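PDB 3L7T: VOC domain-containing protein from Streptococcus mutans, which binds zinc and belongs to the glyoxalase/bleomycin resistance/dioxygenase superfamily, in which it may act as a lactoylglutathione lyase. Local coordinates for the interface of chains A and B. Residues are numbered along the deposited sequence; one frame, centred on the assembly and turned at random. Chains: chain A/B, Putative uncharacterized protein.

The interface of chains A and B. Residues chain A 29, 87-89, 132; chain B 2-4.
B:Leu3 reaches into an apolar pocket of chain A lined by A:Phe29, A:Phe87, A:Val89 and A:Leu132, a small case of an N-terminal segment packing against a neighbouring subunit, which may help hold the pair together. Its two methyl groups divide the work. CD1 lies 3.5 Å from CG1 of A:Val89, whose side chain runs alongside and points the same way, and it also meets CD2 of A:Leu132, which crosses at about a right angle. The other methyl, CD2, turns to A:Phe29 and packs 3.8 Å from the outer ring carbon CZ. The branch carbon CG rests 3.9 Å from CG of A:Phe87, at the root of that ring. Chi1 of B:Leu3 (-85°) carries CG towards A:Phe87, and chi2 (10°), close to eclipsed, places CD1 by A:Val89 and CD2 by A:Phe29.

The next residue, B:Lys4, follows A:Tyr88 rather than entering the pocket. The two side chains lie side by side and point the same way, CD of the lysine 3.7 Å from CD2 of the tyrosine. A bend at chi3 (57°) carries the amine NZ to the edge of the ring, in its plane, 3.7 Å from CE2; the aliphatic stem packs along the ring while the amine sits at the ring's edge.

A:Phe87 and A:Tyr88 close strand 81-88, A:Val89 follows it, A:Leu132 belongs to strand 129-133, and A:Phe29 precedes strand 30-37. The arm from B lies just before strand 5-12; symmetry repeats the contact with the chains exchanged, and the pair forms part of the two-fold interface of the deposited dimer.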
ATOM      1  N   PHE A  29       1.000  16.886   2.172  1.00 26.70           N
ATOM      2  CA  PHE A  29      -0.224  16.245   2.673  1.00 24.93           C
ATOM      3  C   PHE A  29      -0.799  16.941   3.929  1.00 25.68           C
ATOM      4  O   PHE A  29      -0.079  17.230   4.872  1.00 26.19           O
ATOM      5  CB  PHE A  29       0.040  14.779   2.983  1.00 23.85           C
ATOM      6  CG  PHE A  29       0.182  13.920   1.765  1.00 25.30           C
ATOM      7  CD1 PHE A  29      -0.890  13.686   0.934  1.00 23.21           C
ATOM      8  CD2 PHE A  29       1.394  13.342   1.457  1.00 24.45           C
ATOM      9  CE1 PHE A  29      -0.735  12.946  -0.221  1.00 27.14           C
ATOM     10  CE2 PHE A  29       1.559  12.620   0.280  1.00 22.57           C
ATOM     11  CZ  PHE A  29       0.481  12.392  -0.533  1.00 23.39           C
ATOM     12  N   PHE A  87       0.228   8.271  -7.129  1.00 23.07           N
ATOM     13  CA  PHE A  87      -0.685   9.385  -6.949  1.00 23.96           C
ATOM     14  C   PHE A  87      -1.033   9.968  -8.303  1.00 26.44           C
ATOM     15  O   PHE A  87      -0.158  10.138  -9.161  1.00 26.00           O
ATOM     16  CB  PHE A  87      -0.005  10.491  -6.123  1.00 23.47           C
ATOM     17  CG  PHE A  87       0.414  10.045  -4.773  1.00 23.81           C
ATOM     18  CD1 PHE A  87      -0.543   9.854  -3.770  1.00 23.49           C
ATOM     19  CD2 PHE A  87       1.757   9.767  -4.498  1.00 26.24           C
ATOM     20  CE1 PHE A  87      -0.171   9.391  -2.502  1.00 24.36           C
ATOM     21  CE2 PHE A  87       2.143   9.296  -3.234  1.00 31.47           C
ATOM     22  CZ  PHE A  87       1.173   9.113  -2.232  1.00 26.14           C
ATOM     23  N   TYR A  88      -2.297  10.357  -8.460  1.00 26.99           N
ATOM     24  CA  TYR A  88      -2.718  11.153  -9.600  1.00 30.70           C
ATOM     25  C   TYR A  88      -2.232  12.611  -9.514  1.00 29.82           C
ATOM     26  O   TYR A  88      -2.307  13.245  -8.447  1.00 29.39           O
ATOM     27  CB  TYR A  88      -4.240  11.075  -9.753  1.00 33.43           C
ATOM     28  CG  TYR A  88      -4.774  11.864 -10.924  1.00 40.91           C
ATOM     29  CD1 TYR A  88      -4.722  11.358 -12.219  1.00 47.02           C
ATOM     30  CD2 TYR A  88      -5.288  13.140 -10.738  1.00 47.88           C
ATOM     31  CE1 TYR A  88      -5.173  12.122 -13.304  1.00 51.47           C
ATOM     32  CE2 TYR A  88      -5.758  13.893 -11.801  1.00 50.60           C
ATOM     33  CZ  TYR A  88      -5.711  13.377 -13.076  1.00 53.23           C
ATOM     34  OH  TYR A  88      -6.191  14.141 -14.115  1.00 61.00           O
ATOM     35  N   VAL A  89      -1.576  13.069 -10.579  1.00 30.93           N
ATOM     36  CA  VAL A  89      -1.274  14.501 -10.769  1.00 30.93           C
ATOM     37  C   VAL A  89      -1.698  14.977 -12.162  1.00 33.38           C
ATOM     38  O   VAL A  89      -1.732  14.187 -13.113  1.00 35.00           O
ATOM     39  CB  VAL A  89       0.229  14.813 -10.539  1.00 31.88           C
ATOM     40  CG1 VAL A  89       0.632  14.482  -9.095  1.00 31.62           C
ATOM     41  CG2 VAL A  89       1.098  14.055 -11.528  1.00 27.52           C
ATOM     42  N   LEU A 132       4.224   9.346  -9.528  1.00 23.33           N
ATOM     43  CA  LEU A 132       3.328  10.398 -10.065  1.00 22.27           C
ATOM     44  C   LEU A 132       2.729   9.848 -11.345  1.00 23.48           C
ATOM     45  O   LEU A 132       3.446   9.229 -12.140  1.00 25.30           O
ATOM     46  CB  LEU A 132       4.160  11.623 -10.438  1.00 22.80           C
ATOM     47  CG  LEU A 132       4.987  12.225  -9.298  1.00 24.17           C
ATOM     48  CD1 LEU A 132       5.848  13.361  -9.823  1.00 30.02           C
ATOM     49  CD2 LEU A 132       3.994  12.687  -8.230  1.00 27.10           C
TER
ATOM     50  N   LYS B   2       1.187  18.785  -5.366  1.00 49.98           N
ATOM     51  CA  LYS B   2      -0.318  18.782  -5.356  1.00 51.25           C
ATOM     52  C   LYS B   2      -0.904  17.387  -5.575  1.00 49.35           C
ATOM     53  O   LYS B   2      -1.496  17.093  -6.625  1.00 50.01           O
ATOM     54  CB  LYS B   2      -0.870  19.768  -6.390  1.00 52.04           C
ATOM     55  CG  LYS B   2      -1.412  21.067  -5.774  1.00 57.50           C
ATOM     56  CD  LYS B   2      -0.448  22.240  -5.978  1.00 61.89           C
ATOM     57  CE  LYS B   2      -1.208  23.545  -6.235  1.00 63.22           C
ATOM     58  NZ  LYS B   2      -2.055  23.455  -7.476  1.00 68.00           N
ATOM     59  N   LEU B   3      -0.688  16.510  -4.599  1.00 46.89           N
ATOM     60  CA  LEU B   3      -1.002  15.095  -4.760  1.00 43.82           C
ATOM     61  C   LEU B   3      -2.466  14.854  -4.390  1.00 43.37           C
ATOM     62  O   LEU B   3      -2.811  14.772  -3.212  1.00 43.50           O
ATOM     63  CB  LEU B   3      -0.064  14.244  -3.894  1.00 43.53           C
ATOM     64  CG  LEU B   3       1.309  13.866  -4.466  1.00 45.22           C
ATOM     65  CD1 LEU B   3       1.655  14.602  -5.733  1.00 46.86           C
ATOM     66  CD2 LEU B   3       2.419  14.000  -3.435  1.00 44.24           C
ATOM     67  N   LYS B   4      -3.312  14.737  -5.414  1.00 42.05           N
ATOM     68  CA  LYS B   4      -4.753  14.970  -5.284  1.00 41.07           C
ATOM     69  C   LYS B   4      -5.443  13.721  -4.744  1.00 37.05           C
ATOM     70  O   LYS B   4      -6.461  13.781  -4.042  1.00 34.02           O
ATOM     71  CB  LYS B   4      -5.364  15.301  -6.654  1.00 42.84           C
ATOM     72  CG  LYS B   4      -4.518  16.169  -7.563  1.00 48.22           C
ATOM     73  CD  LYS B   4      -5.179  16.329  -8.929  1.00 51.64           C
ATOM     74  CE  LYS B   4      -6.589  16.908  -8.808  1.00 56.52           C
ATOM     75  NZ  LYS B   4      -7.313  16.846 -10.106  1.00 59.23           N
TER